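Local coordinates for uncharacterized protein (Novosphingobium aromaticivorans, PDB 2RFR) that is of unknown function but adopts the cystatin-like alpha+beta fold of the NTF2 superfamily, as SnoaL-like proteins do, and assembles with two further copies of itself, at residues Asp17-Arg22 against Ala88-Val92; Leu40-Glu46 against Gly60-Ala65; His102-Phe106 against His116-Ala120; Leu31-Gly35 against Met77-His83. All coordinates share one frame; numbering follows the deposited sequence. Where two conformers were deposited one is given.

How the contacts relate
All four contacts belong to one SnoaL-like domain, in which helices pack on a curved, mixed beta-sheet. Contacts 1 and 4 both join helix 5-33 to strand 81-93, but on opposite sides of the chain's centre, about 24 Å apart between centres: arginines reach backbone carbonyls in the first, an aspartate holds a histidine in the second. Contact 3, the most buried, is sheet itself, a backbone ladder between strands 96-109 and 112-128, and it touches contact 4 through Phe106 and Ala82. Contact 2, partly buried, joins the turn after helix 37-41 to the start of helix 61-69 and meets contact 4 where Leu40 packs on Ala32. Contacts 1, 3 and 4 also face neighbouring subunits, whereas contact 2 is internal to the chain.

Contact 1: Asp17-Arg22 against Ala88-Val92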
loop_
_atom_site.group_PDB
_atom_site.type_symbol
_atom_site.label_atom_id
_atom_site.label_comp_id
_atom_site.label_asym_id
_atom_site.label_seq_id
_atom_site.Cartn_x
_atom_site.Cartn_y
_atom_site.Cartn_z
ATOM N N ASP A 17 0.351 17.009 5.321
ATOM C CA ASP A 17 -1.057 16.664 5.557
ATOM C C ASP A 17 -1.343 15.286 4.955
ATOM O O ASP A 17 -1.916 14.418 5.615
ATOM C CB ASP A 17 -1.970 17.716 4.898
ATOM C CG ASP A 17 -2.000 19.043 5.599
ATOM O OD1 ASP A 17 -1.651 19.149 6.780
ATOM O OD2 ASP A 17 -2.483 19.969 4.916
ATOM N N ARG A 18 -0.944 15.075 3.700
ATOM C CA ARG A 18 -1.215 13.833 3.019
ATOM C C ARG A 18 -0.490 12.687 3.688
ATOM O O ARG A 18 -1.056 11.598 3.840
ATOM C CB ARG A 18 -0.784 13.955 1.571
ATOM C CG ARG A 18 -1.644 14.929 0.776
ATOM C CD ARG A 18 -1.107 15.160 -0.655
ATOM N NE ARG A 18 -1.128 13.921 -1.394
ATOM C CZ ARG A 18 -2.238 13.397 -1.926
ATOM N NH1 ARG A 18 -3.345 14.074 -1.915
ATOM N NH2 ARG A 18 -2.205 12.237 -2.542
ATOM N N GLU A 19 0.739 12.905 4.122
ATOM C CA GLU A 19 1.499 11.851 4.748
ATOM C C GLU A 19 0.898 11.506 6.116
ATOM O O GLU A 19 0.886 10.326 6.527
ATOM C CB GLU A 19 2.990 12.237 4.756
ATOM C CG GLU A 19 3.895 11.372 5.549
ATOM C CD GLU A 19 4.010 10.027 5.020
ATOM O OE1 GLU A 19 3.676 9.790 3.868
ATOM O OE2 GLU A 19 4.539 9.219 5.781
ATOM N N GLU A 20 0.399 12.493 6.850
ATOM C CA GLU A 20 -0.260 12.246 8.134
ATOM C C GLU A 20 -1.516 11.446 7.970
ATOM O O GLU A 20 -1.758 10.528 8.762
ATOM C CB GLU A 20 -0.598 13.554 8.831
ATOM C CG GLU A 20 -0.177 13.759 10.190
ATOM C CD GLU A 20 -0.582 15.096 10.793
ATOM O OE1 GLU A 20 -0.068 16.163 10.394
ATOM O OE2 GLU A 20 -1.444 15.010 11.667
ATOM N N ILE A 21 -2.292 11.781 6.976
ATOM C CA ILE A 21 -3.549 11.064 6.720
ATOM C C ILE A 21 -3.223 9.606 6.317
ATOM O O ILE A 21 -3.859 8.677 6.818
ATOM C CB ILE A 21 -4.347 11.799 5.666
ATOM C CG1 ILE A 21 -4.860 13.111 6.227
ATOM C CG2 ILE A 21 -5.502 10.909 5.128
ATOM C CD1 ILE A 21 -5.264 14.142 5.169
ATOM N N ARG A 22 -2.244 9.409 5.443
ATOM C CA ARG A 22 -1.854 8.054 5.068
ATOM C C ARG A 22 -1.370 7.256 6.261
ATOM O O ARG A 22 -1.623 6.038 6.369
ATOM C CB ARG A 22 -0.836 8.109 3.932
ATOM C CG ARG A 22 -1.501 8.526 2.608
ATOM C CD ARG A 22 -0.550 8.380 1.479
ATOM N NE ARG A 22 -1.316 8.292 0.219
ATOM C CZ ARG A 22 -1.483 9.312 -0.593
ATOM N NH1 ARG A 22 -0.925 10.489 -0.303
ATOM N NH2 ARG A 22 -2.173 9.200 -1.721
ATOM N N ALA A 88 -4.129 4.275 -0.178
ATOM C CA ALA A 88 -5.289 5.157 -0.290
ATOM C C ALA A 88 -5.062 6.249 -1.300
ATOM O O ALA A 88 -3.955 6.776 -1.427
ATOM C CB ALA A 88 -5.587 5.793 1.086
ATOM N N THR A 89 -6.130 6.636 -1.983
ATOM C CA THR A 89 -6.181 7.950 -2.652
ATOM C C THR A 89 -6.633 8.954 -1.655
ATOM O O THR A 89 -7.567 8.673 -0.928
ATOM C CB THR A 89 -7.096 7.911 -3.897
ATOM O OG1 THR A 89 -7.150 9.233 -4.463
ATOM C CG2 THR A 89 -8.455 7.447 -3.644
ATOM N N VAL A 90 -6.007 10.130 -1.607
ATOM C CA VAL A 90 -6.282 11.158 -0.611
ATOM C C VAL A 90 -6.523 12.460 -1.323
ATOM O O VAL A 90 -5.741 12.828 -2.206
ATOM C CB VAL A 90 -5.100 11.264 0.376
ATOM C CG1 VAL A 90 -5.340 12.452 1.382
ATOM C CG2 VAL A 90 -4.869 9.959 1.133
ATOM N N THR A 91 -7.566 13.171 -0.917
ATOM C CA THR A 91 -7.825 14.558 -1.352
ATOM C C THR A 91 -7.956 15.452 -0.124
ATOM O O THR A 91 -8.781 15.194 0.719
ATOM C CB THR A 91 -9.091 14.642 -2.157
ATOM O OG1 THR A 91 -8.971 13.827 -3.324
ATOM C CG2 THR A 91 -9.387 16.108 -2.585
ATOM N N VAL A 92 -7.097 16.463 -0.022
ATOM C CA VAL A 92 -7.154 17.456 1.025
ATOM C C VAL A 92 -7.814 18.719 0.511
ATOM O O VAL A 92 -7.482 19.200 -0.575
ATOM C CB VAL A 92 -5.741 17.755 1.545
ATOM C CG1 VAL A 92 -5.750 18.863 2.614
ATOM C CG2 VAL A 92 -5.046 16.472 2.012
HETATM O O HOH W 1 -5.134 16.851 -2.182
HETATM O O HOH W 2 -1.834 5.210 1.345
#
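Two arginines of the helix reach backbone carbonyls of the strand. Arg18 NH1 gives a hydrogen bond to Val90 O (2.7 Å), approaching from above the carbonyl plane, 51° out of it; a bend at chi3 (62°) turns the guanidinium toward the strand. Arg22, extended from CG to NE, places NH2 3.0 Å from Ala88 O, with a weak second bond from NE. Water bridges, each weak at the arginine, link Arg18 NH1 to Val92 N and Arg22 NE to Ala88 N.

Apolar contacts accompany these polar arms. Val90 CG2 sits over one face of the Arg22 guanidinium, 3.9 Å from its CZ, while Ile21 CD1 packs against Val92 CG2 at 3.9 Å. Branched valines suit a strand and present methyls to both isoleucine and arginine.

The two guanidinium groups lie close together, a closeness probably made tolerable by Glu19 and Glu23 of the second subunit, each salt-bridged to both. A leucine in place of Arg22 would probably leave Ala88 O without this donor and deprive those glutamates of one positive mate.

Around the contact, Asp17 is salt-bridged to Arg127, Ile21 also touches Ala97 on strand 96-109, and Val92 packs on Leu14 of the same helix 5-33.

Contact 2: Leu40-Glu46 against Gly60-Ala65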
loop_
_atom_site.group_PDB
_atom_site.type_symbol
_atom_site.label_atom_id
_atom_site.label_comp_id
_atom_site.label_asym_id
_atom_site.label_seq_id
_atom_site.Cartn_x
_atom_site.Cartn_y
_atom_site.Cartn_z
ATOM N N LEU A 40 -6.436 2.633 18.727
ATOM C CA LEU A 40 -7.210 2.604 17.473
ATOM C C LEU A 40 -8.347 3.632 17.492
ATOM O O LEU A 40 -8.541 4.385 16.549
ATOM C CB LEU A 40 -7.705 1.194 17.203
ATOM C CG LEU A 40 -8.537 0.970 15.964
ATOM C CD1 LEU A 40 -8.322 -0.420 15.400
ATOM C CD2 LEU A 40 -10.066 1.214 16.241
ATOM N N SER A 41 -9.075 3.697 18.602
ATOM C CA SER A 41 -10.163 4.655 18.717
ATOM C C SER A 41 -9.672 6.084 18.641
ATOM O O SER A 41 -10.409 6.971 18.134
ATOM C CB SER A 41 -10.974 4.410 19.987
ATOM O OG SER A 41 -10.293 4.868 21.173
ATOM N N GLU A 42 -8.449 6.335 19.106
ATOM C CA GLU A 42 -7.844 7.662 19.079
ATOM C C GLU A 42 -7.343 8.091 17.723
ATOM O O GLU A 42 -6.941 9.253 17.572
ATOM C CB GLU A 42 -6.757 7.743 20.155
ATOM C CG GLU A 42 -7.332 7.634 21.575
ATOM C CD GLU A 42 -6.325 7.377 22.661
ATOM O OE1 GLU A 42 -5.126 7.150 22.366
ATOM O OE2 GLU A 42 -6.767 7.409 23.843
ATOM N N LEU A 43 -7.441 7.246 16.707
ATOM C CA LEU A 43 -7.294 7.713 15.338
ATOM C C LEU A 43 -8.430 8.652 14.920
ATOM O O LEU A 43 -8.237 9.421 13.969
ATOM C CB LEU A 43 -7.231 6.522 14.390
ATOM C CG LEU A 43 -6.108 5.499 14.609
ATOM C CD1 LEU A 43 -6.336 4.311 13.649
ATOM C CD2 LEU A 43 -4.725 6.118 14.380
ATOM N N TRP A 44 -9.585 8.523 15.580
ATOM C CA TRP A 44 -10.748 9.346 15.348
ATOM C C TRP A 44 -10.845 10.489 16.317
ATOM O O TRP A 44 -10.338 10.445 17.429
ATOM C CB TRP A 44 -12.024 8.502 15.533
ATOM C CG TRP A 44 -12.487 7.667 14.335
ATOM C CD1 TRP A 44 -13.462 7.957 13.462
ATOM C CD2 TRP A 44 -11.985 6.335 13.976
ATOM N NE1 TRP A 44 -13.620 6.931 12.588
ATOM C CE2 TRP A 44 -12.740 5.914 12.889
ATOM C CE3 TRP A 44 -11.031 5.468 14.502
ATOM C CZ2 TRP A 44 -12.555 4.671 12.289
ATOM C CZ3 TRP A 44 -10.838 4.233 13.891
ATOM C CH2 TRP A 44 -11.610 3.848 12.807
ATOM N N VAL A 45 -11.568 11.516 15.886
ATOM C CA VAL A 45 -12.102 12.566 16.793
ATOM C C VAL A 45 -12.980 11.902 17.836
ATOM O O VAL A 45 -13.476 10.774 17.674
ATOM C CB VAL A 45 -12.811 13.687 16.016
ATOM C CG1 VAL A 45 -11.842 14.375 15.042
ATOM C CG2 VAL A 45 -14.082 13.206 15.335
ATOM N N GLU A 46 -13.218 12.622 18.936
ATOM C CA GLU A 46 -13.947 12.022 20.052
ATOM C C GLU A 46 -15.303 11.456 19.672
ATOM O O GLU A 46 -15.677 10.393 20.143
ATOM C CB GLU A 46 -14.166 13.060 21.191
ATOM C CG GLU A 46 -15.118 12.558 22.311
ATOM C CD GLU A 46 -14.650 11.289 23.028
ATOM O OE1 GLU A 46 -13.450 11.143 23.270
ATOM O OE2 GLU A 46 -15.494 10.421 23.351
ATOM N N GLY A 60 -18.505 7.488 18.565
ATOM C CA GLY A 60 -17.683 7.888 19.668
ATOM C C GLY A 60 -16.547 6.907 19.937
ATOM O O GLY A 60 -16.629 5.724 19.632
ATOM N N ARG A 61 -15.500 7.408 20.568
ATOM C CA ARG A 61 -14.307 6.616 20.761
ATOM C C ARG A 61 -14.607 5.355 21.579
ATOM O O ARG A 61 -14.040 4.303 21.294
ATOM C CB ARG A 61 -13.179 7.427 21.407
ATOM C CG ARG A 61 -12.536 8.360 20.470
ATOM C CD ARG A 61 -11.375 9.094 21.150
ATOM N NE ARG A 61 -10.725 9.998 20.235
ATOM C CZ ARG A 61 -9.867 10.896 20.619
ATOM N NH1 ARG A 61 -9.502 10.979 21.910
ATOM N NH2 ARG A 61 -9.363 11.716 19.716
ATOM N N ALA A 62 -15.451 5.438 22.616
ATOM C CA ALA A 62 -15.700 4.273 23.439
ATOM C C ALA A 62 -16.310 3.166 22.594
ATOM O O ALA A 62 -15.918 1.990 22.706
ATOM C CB ALA A 62 -16.618 4.599 24.657
ATOM N N ALA A 63 -17.243 3.495 21.703
ATOM C CA ALA A 63 -17.916 2.516 20.880
ATOM C C ALA A 63 -16.939 1.903 19.854
ATOM O O ALA A 63 -17.014 0.722 19.538
ATOM C CB ALA A 63 -19.138 3.108 20.211
ATOM N N ILE A 64 -16.061 2.731 19.315
ATOM C CA ILE A 64 -15.081 2.251 18.337
ATOM C C ILE A 64 -14.119 1.324 19.058
ATOM O O ILE A 64 -13.829 0.232 18.574
ATOM C CB ILE A 64 -14.382 3.413 17.627
ATOM C CG1 ILE A 64 -15.362 4.221 16.741
ATOM C CG2 ILE A 64 -13.171 2.859 16.795
ATOM C CD1 ILE A 64 -14.834 5.511 16.162
ATOM N N ALA A 65 -13.620 1.683 20.244
ATOM C CA ALA A 65 -12.760 0.789 21.035
ATOM C C ALA A 65 -13.470 -0.525 21.348
ATOM O O ALA A 65 -12.856 -1.574 21.337
ATOM C CB ALA A 65 -12.273 1.480 22.306
HETATM O O HOH W 3 -16.345 7.977 23.863
#
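Arg61, in the first turn of helix 61-69, lays its extended side chain across Ser41-Trp44, tying its helix to the type I beta turn that follows helix 37-41 in the NTF2-like fold. Its NE and NH2 grip one atom side-on: both donate to Trp44 O, NH2 at 2.8 Å and in the carbonyl plane, NE at 2.9 Å and tilted from it. Glu42 CA and Glu46 CA cover opposite faces of the guanidinium, so the flat group is sandwiched as well as bonded. The backbone joins in, Arg61 N donating to Glu46 O at 3.0 Å.

Beside this polar clasp, Ile64 supplies the apolar half. Its CG1 lies anti to the carbonyl carbon (chi1 -66°), which lets CD1 make a CH-pi contact over the five-membered ring of Trp44, 3.6 Å from the centroid, while CG2 meets Leu40 CD2 at 3.6 Å. The beta-branched side chain thus serves two large neighbours with two separate methyls. The small Ser41 and Ala65 let the backbones come close.

In the next shell, Leu40 and Trp44 rest on Tyr28 of helix 5-33, and Ser41 OG bonds to Glu38 O. Gly60, the N-cap, has backbone angles at which a side chain would be jammed against the preceding carbonyl oxygen, which calls for glycine. In one of the two Glu46 conformers, a water bridges OE2 to Ala62 N.

Contact 3: His102-Phe106 against His116-Ala120; sequences HSVVF and HRVSA
Val105 O is gripped by two successive backbone amides: His116 N at 2.7 Å, nearly along the C=O axis, and Arg117 N at a weak 3.4 Å. With His116 and Arg117 both facing Val105, this is a classic beta bulge, placed where the chain turns a corner at His116. The His116 ring lies alongside the Val105 side chain, CD2 meeting CG1 at 3.9 Å; its chi1 of 171°, with CG anti to the backbone N, brings the ring there.

Beyond the bulge, the antiparallel hairpin of strands 96-109 and 112-128 runs in regular register. Val105 N donates to Arg117 O (2.9 Å), and Ser103 and Ser119 form a hydrogen-bonded pair, with Ser119 N to Ser103 O at 2.8 Å. Their small side chains meet as Ser103 OG against Ser119 CB (3.6 Å), and that hydroxyl also bonds to Asn121.

Val104 and Val118 form a non-hydrogen-bonded pair on the face shared with His102 and Ala120. Their beta-branched side chains suit the extended backbone, and CG2 of Val104 approaches CG2 of Val118 to 4.2 Å. Toward the second subunit, Val104 packs on Phe106 and Val118 on Ala82 of that chain, while His102 NE2 is hydrogen-bonded to Asp33 of the same neighbour.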
loop_
_atom_site.group_PDB
_atom_site.type_symbol
_atom_site.label_atom_id
_atom_site.label_comp_id
_atom_site.label_asym_id
_atom_site.label_seq_id
_atom_site.Cartn_x
_atom_site.Cartn_y
_atom_site.Cartn_z
ATOM N N HIS A 102 -9.181 0.134 -0.432
ATOM C CA HIS A 102 -9.720 -1.209 -0.257
ATOM C C HIS A 102 -9.240 -1.755 1.054
ATOM O O HIS A 102 -8.152 -1.407 1.544
ATOM C CB HIS A 102 -9.240 -2.128 -1.364
ATOM C CG HIS A 102 -9.658 -1.740 -2.735
ATOM N ND1 HIS A 102 -8.860 -0.992 -3.573
ATOM C CD2 HIS A 102 -10.784 -1.981 -3.413
ATOM C CE1 HIS A 102 -9.494 -0.847 -4.734
ATOM N NE2 HIS A 102 -10.679 -1.426 -4.656
ATOM N N SER A 103 -9.973 -2.697 1.626
ATOM C CA SER A 103 -9.486 -3.480 2.765
ATOM C C SER A 103 -9.841 -4.943 2.587
ATOM O O SER A 103 -10.899 -5.274 2.063
ATOM C CB SER A 103 -10.031 -2.907 4.071
ATOM O OG SER A 103 -11.452 -2.945 4.164
ATOM N N VAL A 104 -8.934 -5.786 2.996
ATOM C CA VAL A 104 -9.147 -7.217 3.031
ATOM C C VAL A 104 -8.878 -7.690 4.444
ATOM O O VAL A 104 -7.820 -7.363 4.997
ATOM C CB VAL A 104 -8.244 -7.974 2.009
ATOM C CG1 VAL A 104 -8.478 -9.483 2.100
ATOM C CG2 VAL A 104 -8.483 -7.424 0.609
ATOM N N VAL A 105 -9.796 -8.457 4.984
ATOM C CA VAL A 105 -9.554 -9.166 6.215
ATOM C C VAL A 105 -9.135 -10.567 5.875
ATOM O O VAL A 105 -9.943 -11.345 5.355
ATOM C CB VAL A 105 -10.774 -9.174 7.176
ATOM C CG1 VAL A 105 -10.409 -9.889 8.469
ATOM C CG2 VAL A 105 -11.278 -7.770 7.426
ATOM N N PHE A 106 -7.870 -10.890 6.098
ATOM C CA PHE A 106 -7.376 -12.242 5.971
ATOM C C PHE A 106 -7.620 -12.998 7.277
ATOM O O PHE A 106 -7.445 -12.433 8.348
ATOM C CB PHE A 106 -5.892 -12.275 5.619
ATOM C CG PHE A 106 -5.579 -11.727 4.258
ATOM C CD1 PHE A 106 -5.635 -12.543 3.124
ATOM C CD2 PHE A 106 -5.235 -10.386 4.089
ATOM C CE1 PHE A 106 -5.384 -11.989 1.899
ATOM C CE2 PHE A 106 -4.963 -9.852 2.861
ATOM C CZ PHE A 106 -5.023 -10.667 1.752
ATOM N N HIS A 116 -11.504 -13.326 4.273
ATOM C CA HIS A 116 -12.767 -13.363 5.011
ATOM C C HIS A 116 -13.731 -12.292 4.560
ATOM O O HIS A 116 -14.941 -12.524 4.440
ATOM C CB HIS A 116 -12.368 -13.170 6.493
ATOM C CG HIS A 116 -13.509 -12.955 7.478
ATOM N ND1 HIS A 116 -14.355 -13.949 7.903
ATOM C CD2 HIS A 116 -13.830 -11.840 8.206
ATOM C CE1 HIS A 116 -15.164 -13.439 8.813
ATOM N NE2 HIS A 116 -14.891 -12.155 8.983
ATOM N N ARG A 117 -13.220 -11.071 4.334
ATOM C CA ARG A 117 -14.016 -9.964 3.793
ATOM C C ARG A 117 -13.097 -9.212 2.825
ATOM O O ARG A 117 -11.894 -9.091 3.062
ATOM C CB ARG A 117 -14.531 -9.031 4.919
ATOM C CG ARG A 117 -15.597 -9.666 5.815
ATOM C CD ARG A 117 -16.021 -8.779 7.025
ATOM N NE ARG A 117 -16.820 -7.597 6.601
ATOM C CZ ARG A 117 -18.159 -7.530 6.496
ATOM N NH1 ARG A 117 -18.929 -8.585 6.791
ATOM N NH2 ARG A 117 -18.770 -6.360 6.166
ATOM N N VAL A 118 -13.683 -8.670 1.763
ATOM C CA VAL A 118 -13.041 -7.744 0.819
ATOM C C VAL A 118 -13.997 -6.576 0.686
ATOM O O VAL A 118 -15.171 -6.790 0.399
ATOM C CB VAL A 118 -12.810 -8.396 -0.549
ATOM C CG1 VAL A 118 -12.263 -7.405 -1.532
ATOM C CG2 VAL A 118 -11.911 -9.634 -0.423
ATOM N N SER A 119 -13.497 -5.365 0.953
ATOM C CA SER A 119 -14.351 -4.196 1.151
ATOM C C SER A 119 -13.815 -2.953 0.519
ATOM O O SER A 119 -12.594 -2.776 0.338
ATOM C CB SER A 119 -14.514 -3.930 2.636
ATOM O OG SER A 119 -15.058 -5.087 3.322
ATOM N N ALA A 120 -14.741 -2.047 0.223
ATOM C CA ALA A 120 -14.441 -0.641 -0.054
ATOM C C ALA A 120 -14.500 0.156 1.200
ATOM O O ALA A 120 -15.293 -0.142 2.108
ATOM C CB ALA A 120 -15.496 -0.138 -1.014
#

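Contact 4: Leu31-Gly35 against Met77-His83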
loop_
_atom_site.group_PDB
_atom_site.type_symbol
_atom_site.label_atom_id
_atom_site.label_comp_id
_atom_site.label_asym_id
_atom_site.label_seq_id
_atom_site.Cartn_x
_atom_site.Cartn_y
_atom_site.Cartn_z
ATOM N N LEU A 31 -3.002 -1.697 14.666
ATOM C CA LEU A 31 -3.651 -1.504 15.977
ATOM C C LEU A 31 -4.772 -2.468 16.186
ATOM O O LEU A 31 -4.933 -3.042 17.264
ATOM C CB LEU A 31 -4.087 -0.061 16.135
ATOM C CG LEU A 31 -3.027 0.986 16.228
ATOM C CD1 LEU A 31 -3.589 2.398 16.101
ATOM C CD2 LEU A 31 -2.287 0.869 17.510
ATOM N N ALA A 32 -5.558 -2.734 15.150
ATOM C CA ALA A 32 -6.670 -3.693 15.258
ATOM C C ALA A 32 -6.145 -5.073 15.517
ATOM O O ALA A 32 -6.646 -5.804 16.368
ATOM C CB ALA A 32 -7.522 -3.652 13.986
ATOM N N ASP A 33 -5.127 -5.477 14.773
ATOM C CA ASP A 33 -4.617 -6.851 14.838
ATOM C C ASP A 33 -3.880 -7.139 16.137
ATOM O O ASP A 33 -3.802 -8.279 16.527
ATOM C CB ASP A 33 -3.772 -7.116 13.592
ATOM C CG ASP A 33 -4.619 -7.239 12.365
ATOM O OD1 ASP A 33 -5.784 -7.663 12.493
ATOM O OD2 ASP A 33 -4.104 -6.944 11.262
ATOM N N SER A 34 -3.338 -6.095 16.790
ATOM C CA SER A 34 -2.703 -6.248 18.106
ATOM C C SER A 34 -3.669 -6.009 19.242
ATOM O O SER A 34 -3.302 -6.126 20.388
ATOM C CB SER A 34 -1.509 -5.330 18.201
ATOM O OG SER A 34 -1.871 -3.957 18.138
ATOM N N GLY A 35 -4.919 -5.685 18.940
ATOM C CA GLY A 35 -5.901 -5.455 19.979
ATOM C C GLY A 35 -5.781 -4.171 20.753
ATOM O O GLY A 35 -6.228 -4.117 21.894
HETATM N N MSE A 77 -8.923 -12.485 16.139
HETATM C CA MSE A 77 -7.520 -12.390 16.541
HETATM C C MSE A 77 -7.002 -13.757 16.979
HETATM O O MSE A 77 -5.867 -14.102 16.670
HETATM C CB MSE A 77 -7.335 -11.391 17.677
HETATM C CG MSE A 77 -7.541 -9.929 17.313
HETATM SE SE MSE A 77 -7.524 -8.761 18.853
HETATM C CE MSE A 77 -5.726 -9.170 19.497
ATOM N N ALA A 78 -7.807 -14.523 17.719
ATOM C CA ALA A 78 -7.385 -15.868 18.159
ATOM C C ALA A 78 -7.232 -16.827 16.989
ATOM O O ALA A 78 -6.327 -17.675 17.001
ATOM C CB ALA A 78 -8.390 -16.394 19.190
ATOM N N ASP A 79 -8.081 -16.719 15.980
ATOM C CA ASP A 79 -7.902 -17.496 14.767
ATOM C C ASP A 79 -6.604 -17.139 14.033
ATOM O O ASP A 79 -5.947 -18.006 13.444
ATOM C CB ASP A 79 -9.081 -17.237 13.746
ATOM C CG ASP A 79 -10.398 -17.781 14.130
ATOM O OD1 ASP A 79 -10.502 -18.740 14.929
ATOM O OD2 ASP A 79 -11.388 -17.286 13.523
ATOM N N GLY A 80 -6.303 -15.861 14.058
ATOM C CA GLY A 80 -5.277 -15.250 13.232
ATOM C C GLY A 80 -5.900 -14.445 12.134
ATOM O O GLY A 80 -6.606 -14.957 11.273
ATOM N N CYS A 81 -5.650 -13.136 12.178
ATOM C CA CYS A 81 -6.222 -12.239 11.196
ATOM C C CYS A 81 -5.280 -11.115 10.842
ATOM O O CYS A 81 -4.453 -10.701 11.649
ATOM C CB CYS A 81 -7.544 -11.685 11.693
ATOM S SG CYS A 81 -7.509 -10.644 13.164
ATOM N N ALA A 82 -5.456 -10.607 9.654
ATOM C CA ALA A 82 -4.802 -9.387 9.181
ATOM C C ALA A 82 -5.848 -8.478 8.605
ATOM O O ALA A 82 -6.578 -8.857 7.699
ATOM C CB ALA A 82 -3.746 -9.707 8.112
ATOM N N HIS A 83 -5.884 -7.252 9.105
ATOM C CA HIS A 83 -6.725 -6.173 8.567
ATOM C C HIS A 83 -5.832 -5.392 7.645
ATOM O O HIS A 83 -5.060 -4.520 8.077
ATOM C CB HIS A 83 -7.324 -5.326 9.689
ATOM C CG HIS A 83 -8.403 -6.066 10.422
ATOM N ND1 HIS A 83 -8.151 -7.083 11.323
ATOM C CD2 HIS A 83 -9.750 -5.992 10.315
ATOM C CE1 HIS A 83 -9.307 -7.602 11.725
ATOM N NE2 HIS A 83 -10.296 -6.949 11.136
HETATM O O HOH W 4 -4.399 -10.437 14.828
#
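At the C-terminal end of helix 5-33, Asp33 meets the opening residues of strand 81-93 through a His-carboxylate hydrogen bond. His83 ND1 donates to Asp33 OD1 at 2.7 Å in a nearly straight bond, with the oxygen near the plane of the ring; the carboxylate is turned 45° from that plane, and ND1 meets OD1 on its syn side, 27° out of the carboxylate plane. His83 N gives a second, straight bond to the syn lone pair of Asp33 OD2 (2.8 Å). One carboxylate thus fixes both the ring and the backbone of the same residue, which a short acidic side chain with two oxygens is well fitted to do. An asparagine in place of Asp33 would probably deprive His83 of one of its two acceptors and leave the ring or the amide less firmly held.

The helix itself closes in a Schellman motif: Gly35, with positive phi, bonds from its N back to Ala32 O. Selenomethionine Met77 bends at chi3 (60°) and lays CE against this turn, 3.6 Å from Gly35 N, where a side chain on the glycine would clash. Nearby, a water joins Asp33 O (2.8 Å) to Cys81 O (3.2 Å).

Arg149 of the third subunit packs on Met77, and the His83 ring meets that of His73.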